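Local coordinates for protein HtdX dehydratase (Mycobacterium tuberculosis, PDB 3WEW) that catalyses the reversible dehydration of (3R)-3-hydroxyacyl-CoA to (2E)-enoyl-CoA over a broad range of chain lengths, with a preference for C8 to C12 substrates, at residues L105-S110 with W117-T122; A157-Y162 with I188-F193; F216-L221 with K246-L251; G227-E232 with T240-A245. All coordinates share one frame; numbering follows the deposited sequence.

Interaction 1: L105-S110 with W117-T122; sequences LVTNVS and WHQVTT
Val109 and Trp117 lie side by side on the buried face of an antiparallel strand pair, where the CG2 methyl of Val109 meets CE3 at the benzo end of the indole at 3.7 Å. The torsion that sets Trp117 CG anti to its backbone N (chi1 -170°) lays the ring along the strand, and NE1 is spent on the carbonyl of Leu39. The same face carries Leu105, Thr107, Gln119 and Thr121. Leu105 and Thr107 press on Val50 of helix 47-55, so this side of the hairpin is tightly filled, in keeping with the hotdog fold, in which a curved antiparallel sheet wraps around helices. Strands 100-111 and 114-126 are neighbours in that sheet. Their backbones bond in pairs at Leu105-Thr121, Thr107-Gln119 and Val109-Trp117; Leu105 N to Thr121 O is 2.8 Å, whereas the last rung, Trp117 N to Val109 O, lengthens to 3.2 Å.

The other face, with Val106, Asn108, His118 and Val120, is partly exposed and much looser: the methyls Val106 CG2 and Val120 CG2 stay 4.4 Å apart. Its one firm side-chain link is polar. His118 ND1 donates to Asn108 OD1 at 2.6 Å, almost straight (166°) and close to the imidazole plane, although the donor is tilted 32° from the plane of the amide carbonyl. The two side chains run alongside each other in the same direction. The neighbouring ring carbon His118 CE1 rests against Val106 CG1 at 3.8 Å.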
loop_
_atom_site.group_PDB
_atom_site.type_symbol
_atom_site.label_atom_id
_atom_site.label_comp_id
_atom_site.label_asym_id
_atom_site.label_seq_id
_atom_site.Cartn_x
_atom_site.Cartn_y
_atom_site.Cartn_z
ATOM N N LEU A 105 -10.160 -1.236 -7.368
ATOM C CA LEU A 105 -9.300 -2.112 -8.147
ATOM C C LEU A 105 -9.077 -3.377 -7.345
ATOM O O LEU A 105 -8.523 -3.351 -6.225
ATOM C CB LEU A 105 -7.964 -1.464 -8.425
ATOM C CG LEU A 105 -7.818 -0.515 -9.616
ATOM C CD1 LEU A 105 -7.861 -1.232 -10.961
ATOM C CD2 LEU A 105 -8.845 0.569 -9.563
ATOM N N VAL A 106 -9.514 -4.489 -7.930
ATOM C CA VAL A 106 -9.583 -5.744 -7.240
ATOM C C VAL A 106 -8.610 -6.700 -7.865
ATOM O O VAL A 106 -8.812 -7.070 -9.000
ATOM C CB VAL A 106 -10.982 -6.329 -7.343
ATOM C CG1 VAL A 106 -11.047 -7.635 -6.547
ATOM C CG2 VAL A 106 -12.019 -5.328 -6.834
ATOM N N THR A 107 -7.602 -7.122 -7.107
ATOM C CA THR A 107 -6.501 -7.920 -7.619
ATOM C C THR A 107 -6.443 -9.292 -6.927
ATOM O O THR A 107 -6.570 -9.383 -5.741
ATOM C CB THR A 107 -5.153 -7.178 -7.402
ATOM O OG1 THR A 107 -5.222 -5.878 -8.001
ATOM C CG2 THR A 107 -4.020 -7.889 -8.007
ATOM N N ASN A 108 -6.236 -10.344 -7.701
ATOM C CA ASN A 108 -6.159 -11.700 -7.208
ATOM C C ASN A 108 -4.854 -12.263 -7.643
ATOM O O ASN A 108 -4.554 -12.286 -8.826
ATOM C CB ASN A 108 -7.349 -12.507 -7.724
ATOM C CG ASN A 108 -8.628 -12.141 -6.956
ATOM O OD1 ASN A 108 -8.730 -12.429 -5.781
ATOM N ND2 ASN A 108 -9.537 -11.398 -7.577
ATOM N N VAL A 109 -4.037 -12.675 -6.680
ATOM C CA VAL A 109 -2.713 -13.199 -6.986
ATOM C C VAL A 109 -2.679 -14.684 -6.673
ATOM O O VAL A 109 -2.994 -15.094 -5.545
ATOM C CB VAL A 109 -1.595 -12.433 -6.245
ATOM C CG1 VAL A 109 -0.218 -13.015 -6.571
ATOM C CG2 VAL A 109 -1.631 -10.956 -6.638
ATOM N N SER A 110 -2.276 -15.483 -7.674
ATOM C CA SER A 110 -2.307 -16.940 -7.571
ATOM C C SER A 110 -0.953 -17.561 -7.630
ATOM O O SER A 110 -0.042 -17.025 -8.255
ATOM C CB SER A 110 -3.165 -17.501 -8.683
ATOM O OG SER A 110 -4.475 -17.005 -8.468
ATOM N N TRP A 117 -3.635 -14.499 -2.466
ATOM C CA TRP A 117 -3.618 -13.169 -1.939
ATOM C C TRP A 117 -4.623 -12.361 -2.721
ATOM O O TRP A 117 -4.635 -12.407 -3.959
ATOM C CB TRP A 117 -2.215 -12.650 -2.140
ATOM C CG TRP A 117 -1.798 -11.356 -1.481
ATOM C CD1 TRP A 117 -1.171 -11.193 -0.261
ATOM C CD2 TRP A 117 -1.907 -10.050 -2.052
ATOM N NE1 TRP A 117 -0.926 -9.851 -0.039
ATOM C CE2 TRP A 117 -1.331 -9.142 -1.143
ATOM C CE3 TRP A 117 -2.441 -9.563 -3.260
ATOM C CZ2 TRP A 117 -1.294 -7.798 -1.381
ATOM C CZ3 TRP A 117 -2.382 -8.221 -3.501
ATOM C CH2 TRP A 117 -1.809 -7.348 -2.569
ATOM N N HIS A 118 -5.462 -11.615 -2.002
ATOM C CA HIS A 118 -6.603 -10.917 -2.618
ATOM C C HIS A 118 -6.664 -9.510 -2.071
ATOM O O HIS A 118 -6.590 -9.308 -0.866
ATOM C CB HIS A 118 -7.900 -11.693 -2.311
ATOM C CG HIS A 118 -9.162 -10.946 -2.610
ATOM N ND1 HIS A 118 -9.754 -10.933 -3.863
ATOM C CD2 HIS A 118 -9.965 -10.212 -1.812
ATOM C CE1 HIS A 118 -10.876 -10.233 -3.812
ATOM N NE2 HIS A 118 -11.012 -9.761 -2.589
ATOM N N GLN A 119 -6.765 -8.539 -2.956
ATOM C CA GLN A 119 -6.733 -7.152 -2.537
ATOM C C GLN A 119 -7.803 -6.305 -3.164
ATOM O O GLN A 119 -8.031 -6.427 -4.345
ATOM C CB GLN A 119 -5.389 -6.538 -2.910
ATOM C CG GLN A 119 -5.199 -5.098 -2.428
ATOM C CD GLN A 119 -3.877 -4.565 -2.860
ATOM O OE1 GLN A 119 -2.997 -4.319 -2.028
ATOM N NE2 GLN A 119 -3.691 -4.434 -4.186
ATOM N N VAL A 120 -8.402 -5.402 -2.377
ATOM C CA VAL A 120 -9.246 -4.327 -2.890
ATOM C C VAL A 120 -8.598 -2.954 -2.610
ATOM O O VAL A 120 -8.424 -2.580 -1.471
ATOM C CB VAL A 120 -10.656 -4.342 -2.284
ATOM C CG1 VAL A 120 -11.497 -3.258 -2.920
ATOM C CG2 VAL A 120 -11.359 -5.663 -2.502
ATOM N N THR A 121 -8.241 -2.231 -3.675
ATOM C CA THR A 121 -7.570 -0.952 -3.579
ATOM C C THR A 121 -8.552 0.136 -4.018
ATOM O O THR A 121 -9.164 0.020 -5.068
ATOM C CB THR A 121 -6.302 -0.925 -4.457
ATOM O OG1 THR A 121 -5.304 -1.846 -3.949
ATOM C CG2 THR A 121 -5.693 0.516 -4.570
ATOM N N THR A 122 -8.725 1.172 -3.203
ATOM C CA THR A 122 -9.597 2.283 -3.580
ATOM C C THR A 122 -8.818 3.543 -3.848
ATOM O O THR A 122 -8.108 4.031 -2.987
ATOM C CB THR A 122 -10.636 2.588 -2.516
ATOM O OG1 THR A 122 -11.481 1.438 -2.361
ATOM C CG2 THR A 122 -11.479 3.751 -2.975
#

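Interaction 2: A157-Y162 with I188-F193; sequences AKIRRY and IAHGMF
Tyr162 of helix 156-166 points its ring edge at the face of His190, just ahead of helix 191-197: a T-shaped pair with centroids 4.8 Å apart and planes at 74°, Tyr162 CD2 sitting over the centre of the imidazole. Phe193 in turn directs its edge at the face of Tyr162, offset, with centroids 5.4 Å apart. With CG anti to the backbone N (chi1 -180°), the Tyr162 ring reaches out to meet His190 with its edge and Phe193 with one face.

CH-pi contacts reinforce the cluster. Phe193 CB lies 3.9 Å from the centroid of the Tyr162 ring, directly over its face, and Ile159 CD1 covers the Phe193 ring at 4.0 Å from its centroid.

The same methyl, Ile159 CD1, packs on Ala189 CB at 3.9 Å. In van der Waals contact, Ile159 CG2 meets the imidazole edge at His190 CD2, 3.4 Å away, and Lys158 CD passes at about a right angle near Phe193 CZ.

Polar contact is indirect, through a water 2.6 Å from Tyr162 OH that donates to Met192 O at 2.7 Å.

His190, an N-cap residue, also stacks on His173. The sequence from Tyr162 to His173, with Asp168, fits the hydratase 2 motif of MaoC-like enzymes, so the cluster probably packs against the active-site segment of the hotdog fold.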
loop_
_atom_site.group_PDB
_atom_site.type_symbol
_atom_site.label_atom_id
_atom_site.label_comp_id
_atom_site.label_asym_id
_atom_site.label_seq_id
_atom_site.Cartn_x
_atom_site.Cartn_y
_atom_site.Cartn_z
ATOM N N ALA A 157 14.047 11.398 1.052
ATOM C CA ALA A 157 15.001 10.465 0.430
ATOM C C ALA A 157 14.496 9.037 0.499
ATOM O O ALA A 157 14.464 8.363 -0.477
ATOM C CB ALA A 157 16.376 10.579 1.062
ATOM N N LYS A 158 14.070 8.606 1.666
ATOM C CA LYS A 158 13.504 7.284 1.841
ATOM C C LYS A 158 12.324 6.977 0.906
ATOM O O LYS A 158 12.154 5.847 0.437
ATOM C CB LYS A 158 13.060 7.138 3.298
ATOM C CG LYS A 158 12.573 5.745 3.663
ATOM C CD LYS A 158 12.326 5.633 5.150
ATOM C CE LYS A 158 13.586 5.199 5.899
ATOM N NZ LYS A 158 13.309 5.343 7.366
ATOM N N ILE A 159 11.495 7.984 0.665
ATOM C CA ILE A 159 10.334 7.862 -0.227
ATOM C C ILE A 159 10.735 7.890 -1.685
ATOM O O ILE A 159 10.157 7.186 -2.509
ATOM C CB ILE A 159 9.294 8.933 0.090
ATOM C CG1 ILE A 159 8.705 8.680 1.490
ATOM C CG2 ILE A 159 8.181 8.933 -0.958
ATOM C CD1 ILE A 159 7.862 7.399 1.618
ATOM N N ARG A 160 11.742 8.675 -2.029
ATOM C CA ARG A 160 12.324 8.558 -3.369
ATOM C C ARG A 160 12.790 7.101 -3.583
ATOM O O ARG A 160 12.593 6.496 -4.649
ATOM C CB ARG A 160 13.466 9.561 -3.557
ATOM C CG ARG A 160 12.995 10.977 -3.903
ATOM C CD ARG A 160 14.123 11.877 -4.452
ATOM N NE ARG A 160 15.299 11.934 -3.583
ATOM C CZ ARG A 160 15.476 12.813 -2.581
ATOM N NH1 ARG A 160 14.539 13.741 -2.285
ATOM N NH2 ARG A 160 16.602 12.792 -1.861
ATOM N N ARG A 161 13.375 6.533 -2.532
ATOM C CA ARG A 161 13.825 5.142 -2.573
ATOM C C ARG A 161 12.624 4.133 -2.625
ATOM O O ARG A 161 12.624 3.209 -3.418
ATOM C CB ARG A 161 14.820 4.868 -1.428
ATOM C CG ARG A 161 15.310 3.420 -1.356
ATOM C CD ARG A 161 16.457 3.222 -0.340
ATOM N NE ARG A 161 17.531 4.183 -0.607
ATOM C CZ ARG A 161 18.432 4.056 -1.582
ATOM N NH1 ARG A 161 18.413 2.985 -2.384
ATOM N NH2 ARG A 161 19.352 4.997 -1.748
ATOM N N TYR A 162 11.613 4.332 -1.800
ATOM C CA TYR A 162 10.411 3.518 -1.911
ATOM C C TYR A 162 9.769 3.572 -3.342
ATOM O O TYR A 162 9.328 2.538 -3.888
ATOM C CB TYR A 162 9.382 3.879 -0.818
ATOM C CG TYR A 162 8.150 3.027 -0.940
ATOM C CD1 TYR A 162 8.147 1.699 -0.509
ATOM C CD2 TYR A 162 7.021 3.500 -1.599
ATOM C CE1 TYR A 162 7.039 0.893 -0.709
ATOM C CE2 TYR A 162 5.901 2.706 -1.760
ATOM C CZ TYR A 162 5.924 1.399 -1.329
ATOM O OH TYR A 162 4.798 0.606 -1.488
ATOM N N ILE A 188 4.525 14.095 -0.381
ATOM C CA ILE A 188 3.911 13.214 0.632
ATOM C C ILE A 188 4.372 11.766 0.493
ATOM O O ILE A 188 4.796 11.357 -0.572
ATOM C CB ILE A 188 2.366 13.272 0.593
ATOM C CG1 ILE A 188 1.847 12.671 -0.713
ATOM C CG2 ILE A 188 1.900 14.709 0.747
ATOM C CD1 ILE A 188 0.358 12.595 -0.855
ATOM N N ALA A 189 4.277 11.010 1.586
ATOM C CA ALA A 189 4.557 9.565 1.584
ATOM C C ALA A 189 3.514 8.775 0.843
ATOM O O ALA A 189 2.344 9.086 0.942
ATOM C CB ALA A 189 4.616 9.012 3.014
ATOM N N HIS A 190 3.932 7.695 0.203
ATOM C CA HIS A 190 2.990 6.789 -0.459
ATOM C C HIS A 190 2.167 6.216 0.674
ATOM O O HIS A 190 2.710 5.923 1.731
ATOM C CB HIS A 190 3.704 5.621 -1.161
ATOM C CG HIS A 190 4.731 6.042 -2.160
ATOM N ND1 HIS A 190 4.670 5.688 -3.492
ATOM C CD2 HIS A 190 5.853 6.770 -2.022
ATOM C CE1 HIS A 190 5.699 6.195 -4.133
ATOM N NE2 HIS A 190 6.430 6.861 -3.262
ATOM N N GLY A 191 0.868 6.054 0.500
ATOM C CA GLY A 191 0.119 5.455 1.582
ATOM C C GLY A 191 0.607 4.042 1.856
ATOM O O GLY A 191 0.704 3.622 3.029
ATOM N N MET A 192 0.893 3.282 0.776
ATOM C CA MET A 192 1.352 1.916 0.955
ATOM C C MET A 192 2.783 1.783 1.541
ATOM O O MET A 192 3.156 0.716 2.034
ATOM C CB MET A 192 1.191 1.110 -0.340
ATOM C CG MET A 192 -0.266 0.792 -0.645
ATOM S SD MET A 192 -1.079 -0.087 0.687
ATOM C CE MET A 192 -0.404 -1.720 0.404
ATOM N N PHE A 193 3.567 2.853 1.536
ATOM C CA PHE A 193 4.832 2.817 2.263
ATOM C C PHE A 193 4.523 2.714 3.759
ATOM O O PHE A 193 5.070 1.905 4.504
ATOM C CB PHE A 193 5.707 4.070 2.032
ATOM C CG PHE A 193 6.889 4.115 2.961
ATOM C CD1 PHE A 193 8.103 3.475 2.611
ATOM C CD2 PHE A 193 6.764 4.652 4.223
ATOM C CE1 PHE A 193 9.153 3.429 3.480
ATOM C CE2 PHE A 193 7.835 4.593 5.122
ATOM C CZ PHE A 193 9.028 3.997 4.745
HETATM O O HOH W 1 3.976 -1.160 0.287
#

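Interaction 3: F216-L221 with K246-L251; sequences FAKPVL and KGYPHL
The imidazole of His250 is held from two directions by 216-221. ND1 donates to Lys218 O at 2.8 Å; the carbonyl oxygen lies close to the ring plane, but the donor stands well above the plane of that carbonyl, off its lone pairs. Across the ring, Val220 CG2 sits over one face, 3.8 Å from the centroid. The His250 side chain is set for this by its first torsion: CG is anti to its own carbonyl carbon (chi1 -68°), swinging the ring back to the loop although its CB leaves the backbone facing away.

Leu251 takes the rarer first torsion, CG between its backbone N and carbonyl carbon (chi1 64°), and lies alongside Phe216, with CD2 3.7 Å from Phe216 CE1. The ring of Tyr248, poorly ordered, receives Lys218 CG over one face; the lysine chain crosses it at about a right angle before leading away.

Backbone bonds complete the join. Ala217 N donates to His250 O at 2.7 Å, and Lys218 N to Pro249 O, longer at 3.2 Å but on a lone pair. At His250-Leu251 the strand carries a classic beta bulge opposite Leu241 and changes direction.

The bond from ND1 toward Lys218 O is consistent with a proton on ND1, and together with the methyl over the face it fixes the rotation of the buried ring.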
loop_
_atom_site.group_PDB
_atom_site.type_symbol
_atom_site.label_atom_id
_atom_site.label_comp_id
_atom_site.label_asym_id
_atom_site.label_seq_id
_atom_site.Cartn_x
_atom_site.Cartn_y
_atom_site.Cartn_z
ATOM N N PHE A 216 -6.803 5.327 4.901
ATOM C CA PHE A 216 -5.869 6.454 4.882
ATOM C C PHE A 216 -6.601 7.733 5.194
ATOM O O PHE A 216 -7.714 7.938 4.725
ATOM C CB PHE A 216 -5.173 6.582 3.525
ATOM C CG PHE A 216 -4.260 5.434 3.238
ATOM C CD1 PHE A 216 -3.099 5.257 3.989
ATOM C CD2 PHE A 216 -4.587 4.472 2.293
ATOM C CE1 PHE A 216 -2.275 4.167 3.790
ATOM C CE2 PHE A 216 -3.739 3.393 2.085
ATOM C CZ PHE A 216 -2.584 3.238 2.828
ATOM N N ALA A 217 -5.968 8.611 5.971
ATOM C CA ALA A 217 -6.564 9.915 6.288
ATOM C C ALA A 217 -5.671 11.067 5.808
ATOM O O ALA A 217 -5.604 11.339 4.629
ATOM C CB ALA A 217 -6.869 10.013 7.796
ATOM N N LYS A 218 -4.993 11.742 6.723
ATOM C CA LYS A 218 -4.223 12.890 6.345
ATOM C C LYS A 218 -2.934 12.394 5.729
ATOM O O LYS A 218 -2.301 11.476 6.241
ATOM C CB LYS A 218 -3.936 13.814 7.540
ATOM C CG LYS A 218 -5.204 14.251 8.282
ATOM C CD LYS A 218 -6.158 15.094 7.425
ATOM C CE LYS A 218 -5.779 16.577 7.488
ATOM N NZ LYS A 218 -6.637 17.424 6.610
ATOM N N PRO A 219 -2.531 13.016 4.631
ATOM C CA PRO A 219 -1.268 12.614 4.069
ATOM C C PRO A 219 -0.142 12.856 5.042
ATOM O O PRO A 219 -0.260 13.702 5.910
ATOM C CB PRO A 219 -1.123 13.501 2.838
ATOM C CG PRO A 219 -2.103 14.602 2.975
ATOM C CD PRO A 219 -3.167 14.132 3.914
ATOM N N VAL A 220 0.928 12.082 4.903
ATOM C CA VAL A 220 2.178 12.284 5.646
ATOM C C VAL A 220 3.081 13.251 4.840
ATOM O O VAL A 220 3.604 12.872 3.820
ATOM C CB VAL A 220 2.916 10.930 5.831
ATOM C CG1 VAL A 220 4.066 11.062 6.803
ATOM C CG2 VAL A 220 1.976 9.874 6.354
ATOM N N LEU A 221 3.204 14.500 5.282
ATOM C CA LEU A 221 4.045 15.540 4.624
ATOM C C LEU A 221 5.465 15.323 5.025
ATOM O O LEU A 221 5.767 15.162 6.209
ATOM C CB LEU A 221 3.690 16.944 5.092
ATOM C CG LEU A 221 2.213 17.317 5.053
ATOM C CD1 LEU A 221 1.997 18.598 5.834
ATOM C CD2 LEU A 221 1.720 17.471 3.626
ATOM N N LYS A 246 0.516 17.743 16.757
ATOM C CA LYS A 246 -0.781 17.983 16.103
ATOM C C LYS A 246 -1.652 16.768 16.356
ATOM O O LYS A 246 -2.851 16.926 16.535
ATOM C CB LYS A 246 -0.670 18.260 14.589
ATOM N N GLY A 247 -1.068 15.556 16.363
ATOM C CA GLY A 247 -1.812 14.340 16.770
ATOM C C GLY A 247 -2.898 13.828 15.809
ATOM O O GLY A 247 -3.571 12.834 16.113
ATOM N N TYR A 248 -3.061 14.460 14.641
ATOM C CA TYR A 248 -4.058 13.985 13.684
ATOM C C TYR A 248 -3.687 12.604 13.081
ATOM O O TYR A 248 -2.504 12.226 13.064
ATOM C CB TYR A 248 -4.459 15.052 12.612
ATOM C CG TYR A 248 -3.391 15.726 11.711
ATOM C CD1 TYR A 248 -2.499 14.974 10.933
ATOM C CD2 TYR A 248 -3.359 17.133 11.554
ATOM C CE1 TYR A 248 -1.575 15.591 10.085
ATOM C CE2 TYR A 248 -2.436 17.751 10.702
ATOM C CZ TYR A 248 -1.547 16.972 9.971
ATOM O OH TYR A 248 -0.620 17.540 9.131
ATOM N N PRO A 249 -4.701 11.822 12.659
ATOM C CA PRO A 249 -4.497 10.468 12.152
ATOM C C PRO A 249 -4.119 10.459 10.698
ATOM O O PRO A 249 -4.769 11.131 9.900
ATOM C CB PRO A 249 -5.881 9.811 12.303
ATOM C CG PRO A 249 -6.670 10.750 13.153
ATOM C CD PRO A 249 -6.137 12.106 12.786
ATOM N N HIS A 250 -3.076 9.694 10.369
ATOM C CA HIS A 250 -2.663 9.419 8.974
ATOM C C HIS A 250 -3.323 8.169 8.447
ATOM O O HIS A 250 -3.632 8.053 7.249
ATOM C CB HIS A 250 -1.161 9.213 8.898
ATOM C CG HIS A 250 -0.368 10.451 9.181
ATOM N ND1 HIS A 250 -0.558 11.630 8.487
ATOM C CD2 HIS A 250 0.639 10.683 10.057
ATOM C CE1 HIS A 250 0.297 12.537 8.933
ATOM N NE2 HIS A 250 1.046 11.982 9.874
ATOM N N LEU A 251 -3.511 7.213 9.345
ATOM C CA LEU A 251 -4.300 6.047 9.021
ATOM C C LEU A 251 -4.713 5.278 10.250
ATOM O O LEU A 251 -4.101 5.430 11.316
ATOM C CB LEU A 251 -3.518 5.108 8.101
ATOM C CG LEU A 251 -2.246 4.463 8.638
ATOM C CD1 LEU A 251 -2.464 3.211 9.479
ATOM C CD2 LEU A 251 -1.423 4.119 7.416
#

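Interaction 4: G227-E232 with T240-A245; sequences GLYVAE and TLRNMA
Four backbone bonds tie Gly227 to Arg242 and Tyr229 to Thr240 as antiparallel hydrogen-bonded pairs; Arg242 N to Gly227 O and Tyr229 N to Thr240 O are each 2.7 Å, and Thr240 N to Tyr229 O is 3.0 Å. Weaker CA-H...O contacts lie between the bonded rungs, such as Leu241 CA 3.4 Å from Gly227 O.

Apolar packing on the buried face is between Leu228 and Leu241, whose CB and CD1 respectively stand 4.1 Å apart. Both hold CG anti to the backbone N (chi1 174° and -174°), and each CD1 bends back over the opposite strand: Leu241 CD1 reaches Gly227 O at 3.5 Å.

On the other face, Tyr229 carries the contact. Its ring is crossed at about a right angle by the aliphatic part of Arg242, CD lying 4.1 Å from Tyr229 CE2; the cationic end is too far for more than a weak attraction. Met244 folds back: Met244 SD lies 3.7 Å from Gly227 CA, and CE touches the Tyr229 hydroxyl, which is hydrogen-bonded to Pro146 O.

In the sheet this hairpin of strands 224-231 and 236-243 lies between strand 150-154, beside Leu228, and strand 249-257, beside Leu241, while Leu228 also packs on Val198.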
loop_
_atom_site.group_PDB
_atom_site.type_symbol
_atom_site.label_atom_id
_atom_site.label_comp_id
_atom_site.label_asym_id
_atom_site.label_seq_id
_atom_site.Cartn_x
_atom_site.Cartn_y
_atom_site.Cartn_z
ATOM N N GLY A 227 3.906 8.637 14.967
ATOM C CA GLY A 227 3.839 7.630 16.031
ATOM C C GLY A 227 2.742 6.637 15.742
ATOM O O GLY A 227 1.675 6.998 15.258
ATOM N N LEU A 228 3.044 5.381 16.027
ATOM C CA LEU A 228 2.170 4.289 15.762
ATOM C C LEU A 228 1.583 3.849 17.081
ATOM O O LEU A 228 2.329 3.619 18.054
ATOM C CB LEU A 228 2.940 3.128 15.118
ATOM C CG LEU A 228 2.086 1.870 14.935
ATOM C CD1 LEU A 228 0.882 2.153 14.028
ATOM C CD2 LEU A 228 2.894 0.673 14.429
ATOM N N TYR A 229 0.255 3.716 17.120
ATOM C CA TYR A 229 -0.416 3.202 18.332
ATOM C C TYR A 229 -0.994 1.814 18.061
ATOM O O TYR A 229 -1.597 1.580 17.039
ATOM C CB TYR A 229 -1.445 4.238 18.861
ATOM C CG TYR A 229 -0.718 5.509 19.210
ATOM C CD1 TYR A 229 -0.283 5.751 20.523
ATOM C CD2 TYR A 229 -0.348 6.420 18.211
ATOM C CE1 TYR A 229 0.444 6.892 20.847
ATOM C CE2 TYR A 229 0.366 7.579 18.519
ATOM C CZ TYR A 229 0.763 7.806 19.836
ATOM O OH TYR A 229 1.507 8.918 20.150
ATOM N N VAL A 230 -0.740 0.880 18.967
ATOM C CA VAL A 230 -1.095 -0.497 18.751
ATOM C C VAL A 230 -1.830 -1.046 19.954
ATOM O O VAL A 230 -1.278 -1.102 21.054
ATOM C CB VAL A 230 0.134 -1.395 18.511
ATOM C CG1 VAL A 230 -0.311 -2.855 18.342
ATOM C CG2 VAL A 230 0.930 -0.920 17.310
ATOM N N ALA A 231 -3.070 -1.448 19.716
ATOM C CA ALA A 231 -3.798 -2.253 20.660
ATOM C C ALA A 231 -3.996 -3.668 20.105
ATOM O O ALA A 231 -4.111 -3.866 18.908
ATOM C CB ALA A 231 -5.135 -1.606 21.005
ATOM N N GLU A 232 -4.022 -4.625 21.033
ATOM C CA GLU A 232 -4.307 -6.040 20.812
ATOM C C GLU A 232 -5.831 -6.335 20.886
ATOM O O GLU A 232 -6.275 -7.037 21.793
ATOM C CB GLU A 232 -3.587 -6.838 21.900
ATOM C CG GLU A 232 -3.047 -8.189 21.461
ATOM C CD GLU A 232 -1.529 -8.188 21.338
ATOM O OE1 GLU A 232 -0.875 -8.952 22.091
ATOM O OE2 GLU A 232 -1.003 -7.407 20.509
ATOM N N THR A 240 -3.158 2.764 14.733
ATOM C CA THR A 240 -3.410 4.123 14.363
ATOM C C THR A 240 -2.062 4.761 14.245
ATOM O O THR A 240 -1.271 4.720 15.182
ATOM C CB THR A 240 -4.222 4.840 15.443
ATOM O OG1 THR A 240 -5.434 4.106 15.681
ATOM C CG2 THR A 240 -4.540 6.291 15.023
ATOM N N LEU A 241 -1.789 5.325 13.088
ATOM C CA LEU A 241 -0.593 6.114 12.900
ATOM C C LEU A 241 -0.932 7.595 12.974
ATOM O O LEU A 241 -1.815 8.055 12.212
ATOM C CB LEU A 241 0.035 5.821 11.530
ATOM C CG LEU A 241 1.378 6.512 11.298
ATOM C CD1 LEU A 241 2.487 5.814 12.090
ATOM C CD2 LEU A 241 1.694 6.485 9.836
ATOM N N ARG A 242 -0.235 8.340 13.842
ATOM C CA ARG A 242 -0.508 9.763 14.005
ATOM C C ARG A 242 0.685 10.681 13.743
ATOM O O ARG A 242 1.848 10.345 13.982
ATOM C CB ARG A 242 -1.014 10.047 15.424
ATOM C CG ARG A 242 -2.258 9.268 15.825
ATOM C CD ARG A 242 -2.852 9.755 17.172
ATOM N NE ARG A 242 -4.320 9.769 17.117
ATOM C CZ ARG A 242 -5.109 8.813 17.597
ATOM N NH1 ARG A 242 -4.612 7.760 18.275
ATOM N NH2 ARG A 242 -6.420 8.916 17.406
ATOM N N ASN A 243 0.376 11.876 13.290
ATOM C CA ASN A 243 1.325 12.969 13.351
ATOM C C ASN A 243 1.650 13.351 14.829
ATOM O O ASN A 243 0.756 13.661 15.630
ATOM C CB ASN A 243 0.733 14.145 12.588
ATOM C CG ASN A 243 1.562 15.399 12.698
ATOM O OD1 ASN A 243 2.780 15.350 12.880
ATOM N ND2 ASN A 243 0.901 16.539 12.560
ATOM N N MET A 244 2.932 13.319 15.182
ATOM C CA MET A 244 3.349 13.471 16.593
ATOM C C MET A 244 3.094 14.841 17.227
ATOM O O MET A 244 2.733 14.915 18.399
ATOM C CB MET A 244 4.821 13.088 16.779
ATOM C CG MET A 244 5.032 11.586 16.883
ATOM S SD MET A 244 3.769 10.815 17.900
ATOM C CE MET A 244 4.466 10.987 19.532
ATOM N N ALA A 245 3.282 15.904 16.458
ATOM C CA ALA A 245 2.900 17.256 16.876
ATOM C C ALA A 245 1.668 17.712 16.096
ATOM O O ALA A 245 1.764 18.048 14.913
ATOM C CB ALA A 245 4.057 18.215 16.625
#

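How the interactions relate
Interactions 3 and 4 form one continuous patch, their centres about 10 Å apart: strand 236-243 runs on to strand 249-257, with His250 N 2.8 Å from Leu241 O, probably a hydrogen bond. Ala189 N of interaction 2 lies 3.0 Å from Val220 O of interaction 3; here the loop 216-221, which leaves an inner strand of the sheet, meets the segment before helix 191-197. Interaction 1 stands across the chain's centre, about 21 Å from interaction 2 between centres. A magnesium ion lies about 5 Å from the side chains of Gln119 and Met192, about 7 Å from Phe216 and about 13 Å from Leu241; interaction 2 probably holds part of the hydratase 2 motif.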